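PDB 2YOC: pullulanase from Klebsiella oxytoca, which hydrolyses the alpha-1,6-glucosidic linkages of pullulan and related branched alpha-glucans, and is exported by a type 2 secretion system. Local coordinates for residues Ser874-Phe886 / Tyr898-Ser910. Numbering follows the deposited sequence.
Sequences SFTRDSYDSGDWF and YNVGMPRISDDGS
In the largely loop excursion that follows strand 860-864, the eighth strand of the parallel catalytic barrel, 898-910 comes back after an intervening loop to lie beside 874-886, the nearest-CA pairs advancing in the same direction; Ser874 and Trp885 each bond to a backbone carbonyl of the second segment. Ser874 OG donates to Gly901 O at 2.8 Å, tilted from the carbonyl plane. Trp885 NE1 reaches Val900 O at 2.9 Å with an N-H...O angle of 164°, and this oxygen lies near the indole plane at the ring edge. CG of Trp885 stands anti to the backbone N (chi1 -161°), which carries the indole across to that carbonyl. Between these two bonds, Val900 CG2 sits 3.4 Å from Ser874 OG, and the Phe886 ring presents its edge to Gly901 O. At the start of both segments, beside Ser874, the rings of Phe875 and Tyr898 meet obliquely, their planes 63° apart; Tyr898 OH, bonded to Lys919 O, lies at the Phe875 edge. Pro903 CB lies 3.4 Å from Thr876 OG1, itself hydrogen-bonded to Lys873 O, the two side chains passing in opposite senses. At the far end, Asp908 OD2 accepts from Arg877 N at 2.9 Å on its syn side. Asp907 OD2 lies over one guanidinium face, 3.7 Å from Arg877 NE, in a long salt bridge to which no N-H is directed, and accepts a weak bond from Asp878 N (3.4 Å). The Asp881 side chain, within 874-886, lies about 3 Å from a bound calcium ion, probably that held by Ala538 and Asp541, which it touches. Directed bonds to Gly901 O, Val900 O and Asp908 OD2 thus hold together two largely loop segments, each with a short helix, whereas the Arg877-Asp907 pairing probably adds mainly undirected attraction.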
ATOM      1  N   SER B 874      27.741  31.804   1.278  1.00 74.92           N
ATOM      2  CA  SER B 874      28.951  31.016   1.493  1.00 77.35           C
ATOM      3  C   SER B 874      28.758  29.932   2.565  1.00 81.56           C
ATOM      4  O   SER B 874      29.524  29.783   3.526  1.00 80.54           O
ATOM      5  CB  SER B 874      30.242  31.850   1.544  1.00 84.50           C
ATOM      6  OG  SER B 874      30.643  32.320   2.820  1.00 97.56           O
ATOM      7  N   PHE B 875      27.637  29.200   2.359  1.00 78.14           N
ATOM      8  CA  PHE B 875      27.130  28.055   3.115  1.00 77.51           C
ATOM      9  C   PHE B 875      26.466  28.378   4.463  1.00 80.55           C
ATOM     10  O   PHE B 875      26.196  27.455   5.251  1.00 80.15           O
ATOM     11  CB  PHE B 875      28.160  26.901   3.168  1.00 80.24           C
ATOM     12  CG  PHE B 875      28.636  26.440   1.803  1.00 82.52           C
ATOM     13  CD1 PHE B 875      27.876  25.553   1.044  1.00 85.70           C
ATOM     14  CD2 PHE B 875      29.831  26.909   1.267  1.00 85.59           C
ATOM     15  CE1 PHE B 875      28.305  25.138  -0.218  1.00 86.94           C
ATOM     16  CE2 PHE B 875      30.265  26.487   0.007  1.00 89.24           C
ATOM     17  CZ  PHE B 875      29.506  25.595  -0.720  1.00 87.20           C
ATOM     18  N   THR B 876      26.154  29.674   4.713  1.00 75.23           N
ATOM     19  CA  THR B 876      25.498  30.052   5.961  1.00 74.53           C
ATOM     20  C   THR B 876      24.092  29.476   5.965  1.00 81.04           C
ATOM     21  O   THR B 876      23.360  29.646   4.987  1.00 80.77           O
ATOM     22  CB  THR B 876      25.513  31.567   6.175  1.00 75.42           C
ATOM     23  OG1 THR B 876      26.840  32.033   5.990  1.00 76.16           O
ATOM     24  CG2 THR B 876      25.065  31.962   7.569  1.00 72.47           C
ATOM     25  N   ARG B 877      23.737  28.755   7.034  1.00 78.78           N
ATOM     26  CA  ARG B 877      22.421  28.155   7.167  1.00 78.06           C
ATOM     27  C   ARG B 877      21.424  29.173   7.751  1.00 85.36           C
ATOM     28  O   ARG B 877      20.420  29.493   7.093  1.00 86.29           O
ATOM     29  CB  ARG B 877      22.510  26.853   7.972  1.00 77.00           C
ATOM     30  CG  ARG B 877      21.173  26.217   8.321  1.00 93.55           C
ATOM     31  CD  ARG B 877      21.331  24.797   8.839  1.00111.11           C
ATOM     32  NE  ARG B 877      21.890  24.707  10.194  1.00121.65           N
ATOM     33  CZ  ARG B 877      21.159  24.648  11.304  1.00136.64           C
ATOM     34  NH1 ARG B 877      19.836  24.750  11.245  1.00112.47           N
ATOM     35  NH2 ARG B 877      21.747  24.533  12.487  1.00134.63           N
ATOM     36  N   ASP B 878      21.716  29.714   8.952  1.00 82.97           N
ATOM     37  CA  ASP B 878      20.820  30.669   9.628  1.00 82.41           C
ATOM     38  C   ASP B 878      21.358  32.096   9.663  1.00 82.68           C
ATOM     39  O   ASP B 878      21.680  32.607  10.738  1.00 83.97           O
ATOM     40  CB  ASP B 878      20.450  30.163  11.035  1.00 84.45           C
ATOM     41  CG  ASP B 878      19.076  30.598  11.480  1.00 96.27           C
ATOM     42  OD1 ASP B 878      18.162  30.720  10.598  1.00 96.74           O
ATOM     43  OD2 ASP B 878      18.880  30.756  12.700  1.00 99.97           O
ATOM     44  N   SER B 879      21.412  32.742   8.497  1.00 74.20           N
ATOM     45  CA  SER B 879      21.973  34.079   8.303  1.00 72.47           C
ATOM     46  C   SER B 879      21.339  35.271   9.028  1.00 77.34           C
ATOM     47  O   SER B 879      21.702  36.399   8.710  1.00 75.15           O
ATOM     48  CB  SER B 879      22.151  34.368   6.817  1.00 71.47           C
ATOM     49  OG  SER B 879      20.906  34.515   6.159  1.00 67.07           O
ATOM     50  N   TYR B 880      20.437  35.040  10.022  1.00 77.67           N
ATOM     51  CA  TYR B 880      19.768  36.112  10.782  1.00 79.30           C
ATOM     52  C   TYR B 880      20.684  37.176  11.381  1.00 86.01           C
ATOM     53  O   TYR B 880      20.345  38.356  11.345  1.00 85.43           O
ATOM     54  CB  TYR B 880      18.725  35.590  11.780  1.00 81.43           C
ATOM     55  CG  TYR B 880      19.283  35.052  13.074  1.00 87.18           C
ATOM     56  CD1 TYR B 880      19.732  33.739  13.168  1.00 90.39           C
ATOM     57  CD2 TYR B 880      19.324  35.841  14.222  1.00 88.94           C
ATOM     58  CE1 TYR B 880      20.244  33.232  14.362  1.00 93.30           C
ATOM     59  CE2 TYR B 880      19.827  35.344  15.424  1.00 90.54           C
ATOM     60  CZ  TYR B 880      20.292  34.039  15.490  1.00 99.68           C
ATOM     61  OH  TYR B 880      20.788  33.536  16.673  1.00101.83           O
ATOM     62  N   ASP B 881      21.834  36.766  11.925  1.00 84.99           N
ATOM     63  CA  ASP B 881      22.787  37.726  12.445  1.00 86.21           C
ATOM     64  C   ASP B 881      24.151  37.374  11.920  1.00 92.17           C
ATOM     65  O   ASP B 881      25.057  37.049  12.683  1.00 94.26           O
ATOM     66  CB  ASP B 881      22.725  37.887  13.982  1.00 88.14           C
ATOM     67  CG  ASP B 881      22.861  39.343  14.450  1.00 95.80           C
ATOM     68  OD1 ASP B 881      23.492  40.165  13.708  1.00 92.54           O
ATOM     69  OD2 ASP B 881      22.352  39.665  15.560  1.00104.30           O
ATOM     70  N   SER B 882      24.259  37.362  10.582  1.00 86.88           N
ATOM     71  CA  SER B 882      25.496  37.098   9.854  1.00 86.56           C
ATOM     72  C   SER B 882      25.848  38.340   9.046  1.00 88.22           C
ATOM     73  O   SER B 882      26.740  38.315   8.189  1.00 89.85           O
ATOM     74  CB  SER B 882      25.392  35.830   9.011  1.00 90.14           C
ATOM     75  OG  SER B 882      25.561  34.691   9.842  1.00100.49           O
ATOM     76  N   GLY B 883      25.151  39.427   9.382  1.00 80.81           N
ATOM     77  CA  GLY B 883      25.361  40.777   8.875  1.00 79.35           C
ATOM     78  C   GLY B 883      25.392  40.997   7.386  1.00 78.79           C
ATOM     79  O   GLY B 883      24.990  40.136   6.604  1.00 75.33           O
ATOM     80  N   ASP B 884      25.865  42.190   7.004  1.00 77.22           N
ATOM     81  CA  ASP B 884      25.993  42.625   5.618  1.00 77.96           C
ATOM     82  C   ASP B 884      26.910  41.675   4.835  1.00 82.91           C
ATOM     83  O   ASP B 884      26.639  41.402   3.665  1.00 81.26           O
ATOM     84  CB  ASP B 884      26.542  44.065   5.551  1.00 81.38           C
ATOM     85  CG  ASP B 884      25.637  45.155   6.105  1.00 95.69           C
ATOM     86  OD1 ASP B 884      24.406  45.077   5.887  1.00 96.01           O
ATOM     87  OD2 ASP B 884      26.173  46.127   6.701  1.00103.24           O
ATOM     88  N   TRP B 885      27.980  41.158   5.494  1.00 81.67           N
ATOM     89  CA  TRP B 885      28.946  40.259   4.874  1.00 82.00           C
ATOM     90  C   TRP B 885      28.344  39.030   4.199  1.00 85.08           C
ATOM     91  O   TRP B 885      28.452  38.905   2.980  1.00 84.56           O
ATOM     92  CB  TRP B 885      30.049  39.857   5.845  1.00 81.87           C
ATOM     93  CG  TRP B 885      31.280  39.334   5.149  1.00 83.99           C
ATOM     94  CD1 TRP B 885      31.713  38.041   5.099  1.00 86.84           C
ATOM     95  CD2 TRP B 885      32.212  40.100   4.369  1.00 84.86           C
ATOM     96  NE1 TRP B 885      32.870  37.958   4.355  1.00 86.92           N
ATOM     97  CE2 TRP B 885      33.207  39.208   3.910  1.00 88.78           C
ATOM     98  CE3 TRP B 885      32.310  41.464   4.026  1.00 86.59           C
ATOM     99  CZ2 TRP B 885      34.275  39.629   3.118  1.00 89.17           C
ATOM    100  CZ3 TRP B 885      33.380  41.884   3.255  1.00 88.99           C
ATOM    101  CH2 TRP B 885      34.342  40.971   2.801  1.00 90.29           C
ATOM    102  N   PHE B 886      27.713  38.138   4.970  1.00 81.29           N
ATOM    103  CA  PHE B 886      27.154  36.904   4.419  1.00 80.34           C
ATOM    104  C   PHE B 886      25.874  37.046   3.608  1.00 80.74           C
ATOM    105  O   PHE B 886      25.702  36.336   2.621  1.00 80.21           O
ATOM    106  CB  PHE B 886      27.052  35.812   5.490  1.00 82.45           C
ATOM    107  CG  PHE B 886      28.407  35.331   5.938  1.00 85.55           C
ATOM    108  CD1 PHE B 886      29.084  34.343   5.229  1.00 89.98           C
ATOM    109  CD2 PHE B 886      29.033  35.900   7.040  1.00 89.56           C
ATOM    110  CE1 PHE B 886      30.360  33.916   5.630  1.00 92.81           C
ATOM    111  CE2 PHE B 886      30.311  35.482   7.437  1.00 93.94           C
ATOM    112  CZ  PHE B 886      30.965  34.489   6.731  1.00 92.45           C
ATOM    113  N   TYR B 898      29.722  34.031  -3.210  1.00 79.37           N
ATOM    114  CA  TYR B 898      30.136  32.669  -2.882  1.00 80.87           C
ATOM    115  C   TYR B 898      31.581  32.674  -2.426  1.00 85.70           C
ATOM    116  O   TYR B 898      32.346  33.520  -2.885  1.00 84.60           O
ATOM    117  CB  TYR B 898      29.922  31.749  -4.092  1.00 82.83           C
ATOM    118  CG  TYR B 898      30.288  30.292  -3.892  1.00 86.14           C
ATOM    119  CD1 TYR B 898      29.421  29.418  -3.238  1.00 87.60           C
ATOM    120  CD2 TYR B 898      31.451  29.764  -4.442  1.00 87.90           C
ATOM    121  CE1 TYR B 898      29.727  28.063  -3.097  1.00 87.70           C
ATOM    122  CE2 TYR B 898      31.766  28.410  -4.310  1.00 88.90           C
ATOM    123  CZ  TYR B 898      30.900  27.563  -3.637  1.00 94.95           C
ATOM    124  OH  TYR B 898      31.212  26.232  -3.501  1.00 97.32           O
ATOM    125  N   ASN B 899      31.943  31.764  -1.498  1.00 85.18           N
ATOM    126  CA  ASN B 899      33.301  31.633  -0.943  1.00 88.07           C
ATOM    127  C   ASN B 899      33.881  33.005  -0.526  1.00 92.70           C
ATOM    128  O   ASN B 899      34.747  33.590  -1.205  1.00 92.12           O
ATOM    129  CB  ASN B 899      34.221  30.859  -1.912  1.00 91.79           C
ATOM    130  CG  ASN B 899      35.608  30.619  -1.416  1.00118.52           C
ATOM    131  OD1 ASN B 899      35.831  30.279  -0.258  1.00110.35           O
ATOM    132  ND2 ASN B 899      36.570  30.816  -2.296  1.00120.71           N
ATOM    133  N   VAL B 900      33.296  33.546   0.552  1.00 88.24           N
ATOM    134  CA  VAL B 900      33.653  34.839   1.125  1.00 87.69           C
ATOM    135  C   VAL B 900      34.069  34.634   2.573  1.00 87.94           C
ATOM    136  O   VAL B 900      34.277  35.605   3.299  1.00 87.81           O
ATOM    137  CB  VAL B 900      32.526  35.892   0.967  1.00 91.61           C
ATOM    138  CG1 VAL B 900      32.297  36.233  -0.500  1.00 91.66           C
ATOM    139  CG2 VAL B 900      31.219  35.445   1.637  1.00 90.22           C
ATOM    140  N   GLY B 901      34.191  33.366   2.964  1.00 81.89           N
ATOM    141  CA  GLY B 901      34.586  32.953   4.305  1.00 81.51           C
ATOM    142  C   GLY B 901      33.854  31.725   4.800  1.00 84.94           C
ATOM    143  O   GLY B 901      32.846  31.316   4.218  1.00 81.52           O
HETATM  144  N   MSE B 902      34.359  31.125   5.879  1.00 85.78           N
HETATM  145  CA  MSE B 902      33.696  29.973   6.477  1.00 87.34           C
HETATM  146  C   MSE B 902      32.468  30.504   7.218  1.00 95.34           C
HETATM  147  O   MSE B 902      32.583  31.537   7.868  1.00 96.01           O
HETATM  148  CB  MSE B 902      34.627  29.214   7.453  1.00 90.99           C
HETATM  149  CG  MSE B 902      35.785  28.467   6.786  1.00 99.45           C
HETATM  150 SE   MSE B 902      35.323  27.329   5.248  1.00107.60          SE
HETATM  151  CE  MSE B 902      34.619  25.768   6.163  1.00102.50           C
ATOM    152  N   PRO B 903      31.279  29.874   7.109  1.00 94.35           N
ATOM    153  CA  PRO B 903      30.096  30.404   7.823  1.00 93.83           C
ATOM    154  C   PRO B 903      30.178  30.232   9.350  1.00100.44           C
ATOM    155  O   PRO B 903      31.148  29.638   9.838  1.00101.32           O
ATOM    156  CB  PRO B 903      28.945  29.617   7.207  1.00 94.23           C
ATOM    157  CG  PRO B 903      29.542  28.339   6.767  1.00 99.08           C
ATOM    158  CD  PRO B 903      30.956  28.635   6.368  1.00 96.08           C
ATOM    159  N   ARG B 904      29.178  30.752  10.109  1.00 96.72           N
ATOM    160  CA  ARG B 904      29.176  30.670  11.577  1.00 96.33           C
ATOM    161  C   ARG B 904      29.393  29.272  12.191  1.00 97.09           C
ATOM    162  O   ARG B 904      28.564  28.378  12.001  1.00 95.73           O
ATOM    163  CB  ARG B 904      27.941  31.367  12.180  1.00 96.81           C
ATOM    164  CG  ARG B 904      28.123  32.810  12.540  1.00109.79           C
ATOM    165  CD  ARG B 904      27.948  32.975  14.039  1.00120.37           C
ATOM    166  NE  ARG B 904      27.588  34.334  14.437  1.00130.74           N
ATOM    167  CZ  ARG B 904      27.209  34.677  15.665  1.00144.45           C
ATOM    168  NH1 ARG B 904      27.150  33.763  16.629  1.00128.43           N
ATOM    169  NH2 ARG B 904      26.914  35.938  15.947  1.00132.50           N
ATOM    170  N   ILE B 905      30.531  29.105  12.917  1.00 93.01           N
ATOM    171  CA  ILE B 905      30.976  27.888  13.633  1.00 92.91           C
ATOM    172  C   ILE B 905      29.892  27.276  14.481  1.00 96.89           C
ATOM    173  O   ILE B 905      29.750  26.052  14.515  1.00 96.50           O
ATOM    174  CB  ILE B 905      32.208  28.093  14.555  1.00 96.96           C
ATOM    175  CG1 ILE B 905      32.462  29.571  14.994  1.00 98.59           C
ATOM    176  CG2 ILE B 905      33.436  27.419  13.988  1.00 97.77           C
ATOM    177  CD1 ILE B 905      31.216  30.511  15.636  1.00107.95           C
ATOM    178  N   SER B 906      29.170  28.131  15.214  1.00 93.32           N
ATOM    179  CA  SER B 906      28.110  27.745  16.121  1.00 93.06           C
ATOM    180  C   SER B 906      27.063  26.885  15.440  1.00 97.79           C
ATOM    181  O   SER B 906      26.666  25.850  15.998  1.00 97.75           O
ATOM    182  CB  SER B 906      27.471  28.980  16.746  1.00 96.99           C
ATOM    183  OG  SER B 906      27.571  30.106  15.894  1.00108.40           O
ATOM    184  N   ASP B 907      26.671  27.268  14.210  1.00 93.83           N
ATOM    185  CA  ASP B 907      25.611  26.559  13.514  1.00 93.16           C
ATOM    186  C   ASP B 907      25.980  25.773  12.249  1.00 97.76           C
ATOM    187  O   ASP B 907      25.225  24.878  11.838  1.00 97.48           O
ATOM    188  CB  ASP B 907      24.337  27.422  13.432  1.00 94.67           C
ATOM    189  CG  ASP B 907      24.074  28.310  12.236  1.00112.18           C
ATOM    190  OD1 ASP B 907      24.621  29.450  12.209  1.00120.53           O
ATOM    191  OD2 ASP B 907      23.213  27.933  11.391  1.00112.75           O
ATOM    192  N   ASP B 908      27.175  26.039  11.691  1.00 94.72           N
ATOM    193  CA  ASP B 908      27.681  25.382  10.479  1.00 94.47           C
ATOM    194  C   ASP B 908      29.066  24.681  10.618  1.00 97.90           C
ATOM    195  O   ASP B 908      29.550  24.101   9.640  1.00 97.53           O
ATOM    196  CB  ASP B 908      27.665  26.361   9.290  1.00 95.91           C
ATOM    197  CG  ASP B 908      26.320  26.492   8.611  1.00 99.17           C
ATOM    198  OD1 ASP B 908      25.949  25.572   7.857  1.00 98.97           O
ATOM    199  OD2 ASP B 908      25.682  27.553   8.763  1.00101.48           O
ATOM    200  N   GLY B 909      29.655  24.706  11.818  1.00 93.58           N
ATOM    201  CA  GLY B 909      30.949  24.084  12.108  1.00 94.12           C
ATOM    202  C   GLY B 909      30.992  22.600  11.807  1.00 96.43           C
ATOM    203  O   GLY B 909      31.984  22.070  11.298  1.00 96.92           O
ATOM    204  N   SER B 910      29.871  21.948  12.081  1.00 91.04           N
ATOM    205  CA  SER B 910      29.583  20.545  11.850  1.00 90.46           C
ATOM    206  C   SER B 910      29.540  20.213  10.348  1.00 93.48           C
ATOM    207  O   SER B 910      29.392  19.044  10.008  1.00 92.58           O
ATOM    208  CB  SER B 910      28.238  20.207  12.487  1.00 94.53           C
ATOM    209  OG  SER B 910      27.334  21.307  12.431  1.00108.84           O
TER